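PDB 4ECO: uncharacterized protein from Bacteroides eggerthii DSM 20697, which is of unknown function but is built of leucine-rich repeats, a solenoid fold that commonly serves to bind other proteins. Local coordinates for residues R82-L86 with Q103-V109. Residues are numbered along the deposited sequence; the frame is centred on the assembly and turned at random.
Sequences RVTGL and QLTELEV
Glu106 lies over one face of the Arg82 guanidinium, its CG resting above the plane toward the rim, while Gln103 O sits at the edge of the group, in its plane. Two successive turns of a leucine-rich repeat solenoid meet here: residues 82-86 carry a strand, and 103-109 approach the next, parallel strand through a type I turn from Leu104 to Leu107. Arginine suits the border because its aliphatic part packs on Glu106, Arg82 CD to Glu106 CG 3.7 Å, while its charge reaches on to Asp31 in helix 27-41. The guanidinium and carboxylate planes stand 62° apart. Glu106 OE2 lies well out of the guanidinium plane, so its long salt bridge to Arg82 NH1, at 3.6 Å, is one of charges alone; Glu106 OE1 pairs with Lys207.

Deeper in, leucine and valine fill the core between the turns. Leu104 turns its CD1 to Leu86 CD2, 3.8 Å away, and its CD2 to Val83. With CG1 anti to the backbone N (chi1 179°), Val83 lies alongside Leu107, Val83 CG1 to Leu107 CD1 3.8 Å, and helix 27-41 adds Leu35 to the same apolar cluster. Gly85, which has no side chain, brings its CA against Val109 CG2, and the same CA makes a C-H...O contact with Val109 O.

Three backbone bonds join the segments: Thr84 O accepts one from Glu108 N (2.8 Å) and a weak one from Val109 N, while Leu86 N donates to Val109 O. Leu107 N bonds within the turn, to Leu104 O. A water links Val83 O to Glu106 N, donating to the carbonyl (2.6 Å) and accepting from the amide (3.3 Å).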
loop_
_atom_site.group_PDB
_atom_site.type_symbol
_atom_site.label_atom_id
_atom_site.label_comp_id
_atom_site.label_asym_id
_atom_site.label_seq_id
_atom_site.Cartn_x
_atom_site.Cartn_y
_atom_site.Cartn_z
ATOM N N ARG A 82 -23.609 14.732 -27.264
ATOM C CA ARG A 82 -22.612 15.637 -26.708
ATOM C C ARG A 82 -21.574 14.829 -25.949
ATOM O O ARG A 82 -21.903 13.784 -25.374
ATOM C CB ARG A 82 -23.235 16.745 -25.854
ATOM C CG ARG A 82 -23.829 17.805 -26.776
ATOM C CD ARG A 82 -23.940 19.166 -26.150
ATOM N NE ARG A 82 -22.648 19.836 -26.021
ATOM C CZ ARG A 82 -22.496 21.064 -25.543
ATOM N NH1 ARG A 82 -23.550 21.765 -25.148
ATOM N NH2 ARG A 82 -21.289 21.604 -25.459
ATOM N N VAL A 83 -20.300 15.295 -26.006
ATOM C CA VAL A 83 -19.122 14.655 -25.404
ATOM C C VAL A 83 -19.219 14.764 -23.890
ATOM O O VAL A 83 -19.271 15.880 -23.377
ATOM C CB VAL A 83 -17.786 15.246 -25.932
ATOM C CG1 VAL A 83 -16.593 14.569 -25.261
ATOM C CG2 VAL A 83 -17.683 15.129 -27.447
ATOM N N THR A 84 -19.246 13.615 -23.182
ATOM C CA THR A 84 -19.356 13.612 -21.724
ATOM C C THR A 84 -18.066 13.072 -21.085
ATOM O O THR A 84 -17.850 13.264 -19.885
ATOM C CB THR A 84 -20.595 12.827 -21.253
ATOM O OG1 THR A 84 -20.462 11.429 -21.522
ATOM C CG2 THR A 84 -21.883 13.371 -21.837
ATOM N N GLY A 85 -17.191 12.483 -21.893
ATOM C CA GLY A 85 -15.922 11.943 -21.422
ATOM C C GLY A 85 -14.874 11.945 -22.498
ATOM O O GLY A 85 -15.181 11.748 -23.670
ATOM N N LEU A 86 -13.642 12.203 -22.120
ATOM C CA LEU A 86 -12.542 12.289 -23.077
ATOM C C LEU A 86 -11.257 11.843 -22.401
ATOM O O LEU A 86 -10.826 12.441 -21.401
ATOM C CB LEU A 86 -12.435 13.735 -23.639
ATOM C CG LEU A 86 -11.144 14.197 -24.326
ATOM C CD1 LEU A 86 -10.731 13.265 -25.413
ATOM C CD2 LEU A 86 -11.317 15.570 -24.932
ATOM N N GLN A 103 -15.377 24.126 -25.333
ATOM C CA GLN A 103 -16.622 23.870 -26.056
ATOM C C GLN A 103 -17.376 22.677 -25.444
ATOM O O GLN A 103 -18.615 22.688 -25.385
ATOM C CB GLN A 103 -16.314 23.617 -27.560
ATOM C CG GLN A 103 -17.489 23.169 -28.435
ATOM C CD GLN A 103 -18.747 23.992 -28.291
ATOM O OE1 GLN A 103 -18.732 25.235 -28.245
ATOM N NE2 GLN A 103 -19.863 23.296 -28.213
ATOM N N LEU A 104 -16.621 21.662 -24.995
ATOM C CA LEU A 104 -17.119 20.403 -24.450
ATOM C C LEU A 104 -17.637 20.608 -23.047
ATOM O O LEU A 104 -17.092 20.039 -22.105
ATOM C CB LEU A 104 -15.980 19.351 -24.454
ATOM C CG LEU A 104 -15.190 19.142 -25.740
ATOM C CD1 LEU A 104 -14.223 18.011 -25.570
ATOM C CD2 LEU A 104 -16.099 18.854 -26.900
ATOM N N THR A 105 -18.697 21.422 -22.901
ATOM C CA THR A 105 -19.254 21.804 -21.596
ATOM C C THR A 105 -20.039 20.667 -20.897
ATOM O O THR A 105 -20.327 20.779 -19.698
ATOM C CB THR A 105 -20.141 23.028 -21.762
ATOM O OG1 THR A 105 -21.103 22.803 -22.804
ATOM C CG2 THR A 105 -19.327 24.288 -22.012
ATOM N N GLU A 106 -20.333 19.573 -21.605
ATOM C CA GLU A 106 -21.075 18.462 -21.007
ATOM C C GLU A 106 -20.129 17.446 -20.415
ATOM O O GLU A 106 -20.584 16.436 -19.854
ATOM C CB GLU A 106 -22.023 17.783 -22.025
ATOM C CG GLU A 106 -23.126 18.699 -22.531
ATOM C CD GLU A 106 -23.828 19.543 -21.479
ATOM O OE1 GLU A 106 -24.275 18.964 -20.463
ATOM O OE2 GLU A 106 -23.929 20.780 -21.668
ATOM N N LEU A 107 -18.807 17.717 -20.537
ATOM C CA LEU A 107 -17.697 16.883 -20.066
ATOM C C LEU A 107 -17.737 16.715 -18.546
ATOM O O LEU A 107 -17.794 17.715 -17.807
ATOM C CB LEU A 107 -16.385 17.541 -20.496
ATOM C CG LEU A 107 -15.172 16.704 -20.840
ATOM C CD1 LEU A 107 -15.492 15.585 -21.784
ATOM C CD2 LEU A 107 -14.141 17.565 -21.504
ATOM N N GLU A 108 -17.798 15.441 -18.099
ATOM C CA GLU A 108 -17.789 15.019 -16.694
ATOM C C GLU A 108 -16.431 14.440 -16.346
ATOM O O GLU A 108 -15.918 14.707 -15.277
ATOM C CB GLU A 108 -18.890 13.991 -16.397
ATOM C CG GLU A 108 -20.308 14.522 -16.272
ATOM C CD GLU A 108 -21.344 13.436 -15.994
ATOM O OE1 GLU A 108 -21.094 12.586 -15.106
ATOM O OE2 GLU A 108 -22.405 13.432 -16.668
ATOM N N VAL A 109 -15.830 13.657 -17.254
ATOM C CA VAL A 109 -14.509 13.068 -17.021
ATOM C C VAL A 109 -13.539 13.527 -18.114
ATOM O O VAL A 109 -13.923 13.665 -19.269
ATOM C CB VAL A 109 -14.546 11.514 -16.880
ATOM C CG1 VAL A 109 -15.501 11.084 -15.753
ATOM C CG2 VAL A 109 -14.924 10.820 -18.186
HETATM O O HOH W 1 -19.623 18.194 -24.486
#